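Local coordinates for protein Na Glutathione S-transferase 2 (Necator americanus, PDB 2ON5) that binds glutathione and, as a glutathione S-transferase of a human hookworm, probably catalyses its conjugation to electrophilic compounds, at residues Y95-I99 and C159-H163; K144-L148 and H184-V188. All blocks are in the same frame, centred on the assembly; numbering follows the deposited sequence.

Interaction 1. Residues Y95-I99 and C159-H163; sequences YKDYI and CLAEH. With GSH (glutathione), chain B; EDO (1,2-ethanediol), chain P.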
loop_
_atom_site.group_PDB
_atom_site.type_symbol
_atom_site.label_atom_id
_atom_site.label_comp_id
_atom_site.label_asym_id
_atom_site.label_seq_id
_atom_site.Cartn_x
_atom_site.Cartn_y
_atom_site.Cartn_z
ATOM N N TYR A 95 -0.366 -8.734 0.752
ATOM C CA TYR A 95 1.090 -9.024 0.777
ATOM C C TYR A 95 1.915 -7.976 1.568
ATOM O O TYR A 95 2.803 -8.334 2.354
ATOM C CB TYR A 95 1.610 -9.114 -0.655
ATOM C CG TYR A 95 3.130 -9.280 -0.724
ATOM C CD1 TYR A 95 3.722 -10.515 -0.456
ATOM C CD2 TYR A 95 3.954 -8.193 -1.044
ATOM C CE1 TYR A 95 5.153 -10.671 -0.523
ATOM C CE2 TYR A 95 5.378 -8.323 -1.110
ATOM C CZ TYR A 95 5.954 -9.560 -0.845
ATOM O OH TYR A 95 7.321 -9.718 -0.884
ATOM N N LYS A 96 1.651 -6.691 1.325
ATOM C CA LYS A 96 2.319 -5.601 2.024
ATOM C C LYS A 96 2.042 -5.670 3.533
ATOM O O LYS A 96 2.974 -5.486 4.331
ATOM C CB LYS A 96 1.894 -4.231 1.487
ATOM C CG LYS A 96 2.596 -3.072 2.174
ATOM C CD LYS A 96 2.214 -1.743 1.541
ATOM C CE LYS A 96 3.433 -0.863 1.420
ATOM N NZ LYS A 96 3.206 0.134 0.354
ATOM N N ASP A 97 0.781 -5.934 3.912
ATOM C CA ASP A 97 0.427 -6.163 5.341
ATOM C C ASP A 97 1.244 -7.307 5.964
ATOM O O ASP A 97 1.746 -7.193 7.092
ATOM C CB ASP A 97 -1.082 -6.483 5.498
ATOM C CG ASP A 97 -1.988 -5.254 5.315
ATOM O OD1 ASP A 97 -3.232 -5.430 5.265
ATOM O OD2 ASP A 97 -1.468 -4.120 5.217
ATOM N N TYR A 98 1.337 -8.425 5.249
ATOM C CA TYR A 98 2.123 -9.596 5.708
ATOM C C TYR A 98 3.599 -9.260 5.880
ATOM O O TYR A 98 4.214 -9.593 6.911
ATOM C CB TYR A 98 1.945 -10.752 4.715
ATOM C CG TYR A 98 3.002 -11.855 4.779
ATOM C CD1 TYR A 98 2.980 -12.812 5.798
ATOM C CD2 TYR A 98 3.997 -11.948 3.802
ATOM C CE1 TYR A 98 3.943 -13.837 5.855
ATOM C CE2 TYR A 98 4.949 -12.965 3.836
ATOM C CZ TYR A 98 4.922 -13.905 4.872
ATOM O OH TYR A 98 5.874 -14.914 4.925
ATOM N N ILE A 99 4.172 -8.597 4.882
ATOM C CA ILE A 99 5.550 -8.146 4.968
ATOM C C ILE A 99 5.810 -7.207 6.159
ATOM O O ILE A 99 6.868 -7.268 6.802
ATOM C CB ILE A 99 6.001 -7.500 3.637
ATOM C CG1 ILE A 99 6.013 -8.554 2.499
ATOM C CG2 ILE A 99 7.372 -6.763 3.806
ATOM C CD1 ILE A 99 6.969 -9.724 2.689
ATOM N N CYS A 159 5.544 -10.560 -6.712
ATOM C CA CYS A 159 5.796 -10.293 -5.275
ATOM C C CYS A 159 5.779 -11.593 -4.486
ATOM O O CYS A 159 6.700 -11.865 -3.711
ATOM C CB CYS A 159 4.769 -9.320 -4.668
ATOM S SG CYS A 159 4.967 -7.622 -5.255
ATOM N N LEU A 160 4.718 -12.385 -4.647
ATOM C CA LEU A 160 4.616 -13.619 -3.855
ATOM C C LEU A 160 5.689 -14.673 -4.189
ATOM O O LEU A 160 6.316 -15.241 -3.261
ATOM C CB LEU A 160 3.209 -14.231 -3.946
ATOM C CG LEU A 160 2.971 -15.461 -3.074
ATOM C CD1 LEU A 160 3.036 -15.110 -1.583
ATOM C CD2 LEU A 160 1.655 -16.128 -3.473
ATOM N N ALA A 161 5.854 -14.977 -5.479
ATOM C CA ALA A 161 6.849 -15.976 -5.941
ATOM C C ALA A 161 8.257 -15.579 -5.472
ATOM O O ALA A 161 9.054 -16.418 -4.986
ATOM C CB ALA A 161 6.819 -16.101 -7.494
ATOM N N GLU A 162 8.571 -14.297 -5.602
ATOM C CA GLU A 162 9.899 -13.795 -5.160
ATOM C C GLU A 162 10.091 -13.958 -3.649
ATOM O O GLU A 162 11.103 -14.483 -3.208
ATOM C CB GLU A 162 10.135 -12.342 -5.607
ATOM C CG GLU A 162 11.425 -11.703 -5.102
ATOM C CD GLU A 162 12.680 -12.521 -5.404
ATOM O OE1 GLU A 162 12.831 -13.048 -6.530
ATOM O OE2 GLU A 162 13.534 -12.592 -4.514
ATOM N N HIS A 163 9.099 -13.536 -2.872
ATOM C CA HIS A 163 9.178 -13.682 -1.430
ATOM C C HIS A 163 9.333 -15.132 -1.025
ATOM O O HIS A 163 10.284 -15.487 -0.297
ATOM C CB HIS A 163 7.925 -13.115 -0.722
ATOM C CG HIS A 163 7.923 -13.411 0.744
ATOM N ND1 HIS A 163 7.089 -14.347 1.322
ATOM C CD2 HIS A 163 8.718 -12.949 1.735
ATOM C CE1 HIS A 163 7.357 -14.427 2.615
ATOM N NE2 HIS A 163 8.349 -13.596 2.888
HETATM N N1 GSH B . -4.410 -2.791 4.880
HETATM C CA1 GSH B . -5.630 -2.415 5.626
HETATM C C1 GSH B . -6.583 -1.711 4.668
HETATM O O11 GSH B . -7.763 -2.029 4.409
HETATM O O12 GSH B . -6.126 -0.711 4.113
HETATM C CB1 GSH B . -6.162 -3.592 6.470
HETATM C CG1 GSH B . -7.636 -3.551 6.875
HETATM C CD1 GSH B . -7.819 -3.511 8.388
HETATM O OE1 GSH B . -6.727 -3.441 9.283
HETATM N N2 GSH B . -9.084 -3.539 8.815
HETATM C CA2 GSH B . -9.456 -3.510 10.220
HETATM C C2 GSH B . -10.162 -4.760 10.683
HETATM O O2 GSH B . -10.906 -5.511 9.777
HETATM C CB2 GSH B . -10.362 -2.311 10.399
HETATM S SG2 GSH B . -9.423 -0.779 10.558
HETATM N N3 GSH B . -10.053 -5.118 11.971
HETATM C CA3 GSH B . -10.880 -6.157 12.560
HETATM C C3 GSH B . -10.322 -7.561 12.439
HETATM O O31 GSH B . -10.979 -8.542 12.877
HETATM O O32 GSH B . -9.209 -7.779 11.913
HETATM C C1 EDO P . 8.508 -6.360 -0.025
HETATM O O1 EDO P . 8.539 -7.739 -0.344
HETATM C C2 EDO P . 7.258 -5.739 -0.636
HETATM O O2 EDO P . 6.469 -5.256 0.427
HETATM O O HOH W 1 9.003 -9.922 -3.357
#
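This is a helix-helix contact inside the all-helical C-terminal domain, made by aromatic side chains of helix 82-101 and helix 155-168. The segment axes come no closer than 11.8 Å and run at 30° to each other, so long side chains must bridge the gap. The ring of Tyr95 takes Cys159 CB over one face, 3.9 Å from its centroid, a CH-pi contact. Cys159 SG adds an oblique sulfur-aromatic contact. Water 1 joins Tyr95 OH to Cys159 O, at 3.0 Å from each. The Tyr98 ring turns its edge to the face of His163 in an offset edge-to-face pair, with centroids 5.0 Å apart. In the glutathione transferase fold such helices form the bundle beside the thioredoxin-like domain, and helix 82-101 also faces the dimer interface. Asp97, on this helix, accepts a 2.9 Å hydrogen bond at OD1 from glutathione N1. That glutathione is held by Ser64 and Gln50 of the second subunit. Ile99 CD1 lies 4.2 Å from the His163 ring centroid, an off-centre CH-pi contact.

Interaction 2. Residues K144-L148 and H184-V188; sequences KSGYL and HAEKV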
loop_
_atom_site.group_PDB
_atom_site.type_symbol
_atom_site.label_atom_id
_atom_site.label_comp_id
_atom_site.label_asym_id
_atom_site.label_seq_id
_atom_site.Cartn_x
_atom_site.Cartn_y
_atom_site.Cartn_z
ATOM N N LYS A 144 -8.352 -20.557 -10.657
ATOM C CA LYS A 144 -8.116 -21.832 -11.354
ATOM C C LYS A 144 -7.074 -21.750 -12.485
ATOM O O LYS A 144 -7.064 -22.582 -13.396
ATOM C CB LYS A 144 -9.435 -22.390 -11.905
ATOM C CG LYS A 144 -10.521 -22.571 -10.854
ATOM C CD LYS A 144 -11.865 -22.859 -11.504
ATOM C CE LYS A 144 -12.532 -21.591 -12.076
ATOM N NZ LYS A 144 -12.107 -21.216 -13.472
ATOM N N SER A 145 -6.195 -20.751 -12.425
ATOM C CA SER A 145 -5.230 -20.530 -13.501
ATOM C C SER A 145 -3.804 -20.804 -13.050
ATOM O O SER A 145 -2.894 -20.934 -13.877
ATOM C CB SER A 145 -5.320 -19.094 -13.968
ATOM O OG SER A 145 -4.701 -18.223 -13.017
ATOM N N GLY A 146 -3.598 -20.856 -11.742
ATOM C CA GLY A 146 -2.246 -21.022 -11.222
ATOM C C GLY A 146 -1.673 -19.681 -10.830
ATOM O O GLY A 146 -0.656 -19.631 -10.149
ATOM N N TYR A 147 -2.344 -18.595 -11.243
ATOM C CA TYR A 147 -1.971 -17.236 -10.838
ATOM C C TYR A 147 -2.984 -16.669 -9.840
ATOM O O TYR A 147 -4.134 -17.141 -9.745
ATOM C CB TYR A 147 -1.819 -16.292 -12.049
ATOM C CG TYR A 147 -0.811 -16.743 -13.093
ATOM C CD1 TYR A 147 -1.232 -17.179 -14.350
ATOM C CD2 TYR A 147 0.552 -16.748 -12.819
ATOM C CE1 TYR A 147 -0.323 -17.603 -15.310
ATOM C CE2 TYR A 147 1.471 -17.165 -13.762
ATOM C CZ TYR A 147 1.038 -17.596 -15.006
ATOM O OH TYR A 147 1.977 -18.011 -15.957
ATOM N N LEU A 148 -2.570 -15.633 -9.113
ATOM C CA LEU A 148 -3.394 -15.147 -7.995
ATOM C C LEU A 148 -4.689 -14.490 -8.486
ATOM O O LEU A 148 -5.748 -14.686 -7.887
ATOM C CB LEU A 148 -2.590 -14.210 -7.099
ATOM C CG LEU A 148 -1.438 -14.904 -6.366
ATOM C CD1 LEU A 148 -0.450 -13.825 -5.910
ATOM C CD2 LEU A 148 -1.974 -15.740 -5.173
ATOM N N HIS A 184 2.894 -22.307 -7.162
ATOM C CA HIS A 184 2.822 -20.944 -7.681
ATOM C C HIS A 184 4.198 -20.334 -7.909
ATOM O O HIS A 184 4.471 -19.787 -8.989
ATOM C CB HIS A 184 1.969 -20.074 -6.744
ATOM C CG HIS A 184 2.049 -18.614 -7.054
ATOM N ND1 HIS A 184 1.204 -18.003 -7.957
ATOM C CD2 HIS A 184 2.905 -17.651 -6.617
ATOM C CE1 HIS A 184 1.507 -16.714 -8.029
ATOM N NE2 HIS A 184 2.525 -16.475 -7.222
ATOM N N ALA A 185 5.087 -20.446 -6.920
ATOM C CA ALA A 185 6.439 -19.889 -7.083
ATOM C C ALA A 185 7.130 -20.522 -8.281
ATOM O O ALA A 185 7.776 -19.816 -9.071
ATOM C CB ALA A 185 7.283 -20.076 -5.815
ATOM N N GLU A 186 6.960 -21.834 -8.456
ATOM C CA GLU A 186 7.703 -22.529 -9.512
ATOM C C GLU A 186 7.103 -22.275 -10.896
ATOM O O GLU A 186 7.845 -22.203 -11.863
ATOM C CB GLU A 186 7.882 -24.023 -9.227
ATOM C CG GLU A 186 8.812 -24.268 -8.023
ATOM C CD GLU A 186 9.102 -25.754 -7.785
ATOM O OE1 GLU A 186 9.972 -26.038 -6.945
ATOM O OE2 GLU A 186 8.471 -26.620 -8.429
ATOM N N LYS A 187 5.780 -22.112 -10.959
ATOM C CA LYS A 187 5.108 -21.676 -12.203
ATOM C C LYS A 187 5.598 -20.298 -12.679
ATOM O O LYS A 187 6.062 -20.146 -13.819
ATOM C CB LYS A 187 3.584 -21.699 -12.038
ATOM C CG LYS A 187 2.800 -21.279 -13.314
ATOM C CD LYS A 187 1.296 -21.300 -13.072
ATOM C CE LYS A 187 0.521 -21.035 -14.362
ATOM N NZ LYS A 187 0.583 -22.240 -15.198
ATOM N N VAL A 188 5.526 -19.309 -11.787
ATOM C CA VAL A 188 5.962 -17.927 -12.072
ATOM C C VAL A 188 7.417 -17.866 -12.507
ATOM O O VAL A 188 7.733 -17.287 -13.543
ATOM C CB VAL A 188 5.679 -16.997 -10.843
ATOM C CG1 VAL A 188 6.276 -15.561 -11.021
ATOM C CG2 VAL A 188 4.135 -16.928 -10.571
#
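Lys187, His184 and Tyr147 carry most of this contact between the loop 144-148 and the helix segment 184-188. Lys187 and His184 lie one turn apart on the helix, and both point their CA-to-CB bonds toward the loop.

The Lys187 chain is extended as far as CE, and its aliphatic part lies along the loop. Its CE sits over the face of the Tyr147 ring, 3.9 Å from the centroid, a CH-pi contact. The same CE is 3.5 Å from Ser145 O. Lys187 CD is 3.9 Å from Gly146 O. A CB at Gly146 would clash with Lys187 CD. The positive phi of Gly146 would also jam a CB against the preceding carbonyl, so glycine suits this site on both counts.

His184 gives the polar link. Its ND1 donates a weak hydrogen bond to Gly146 O, at 3.3 Å. Its NE2 makes a second weak hydrogen bond, to Asp157 O. Leu148 CG packs 3.8 Å from His184 CE1, and Leu148 also reaches Met136 and Leu140 of helix 117-143.

Tyr147 meets Val188 at its ring edge, with CE2 4.2 Å from Val188 CG2. The loop is braced from within, since Tyr147 N donates to Ser145 OG at 3.0 Å. Ser145 OG is also hydrogen-bonded to Gly150 O. The turn at Ser145 is an ST turn, here in the loop that joins helices 117-143 and 155-168 of the glutathione transferase C-terminal domain.

Both contacts involve the helical C-terminal domain, and their centres lie 14 Å apart. Interaction 1 is buried near the centre of the chain. Interaction 2 is only partly buried and lies further out. Helix 155-168 belongs to interaction 1, and interaction 2 packs against it. Leu160 CD2 packs 3.7 Å from His184 CD2 and 4.0 Å from Leu148 CD1. Ala161 CB packs 3.6 Å from Val188 CG1. The inner contact joins two helices through aromatic rings and a water, close to glutathione and the second subunit. The outer one joins a loop to a helix through a lysine chain over a ring and a weak backbone-directed hydrogen bond, and touches no other chain.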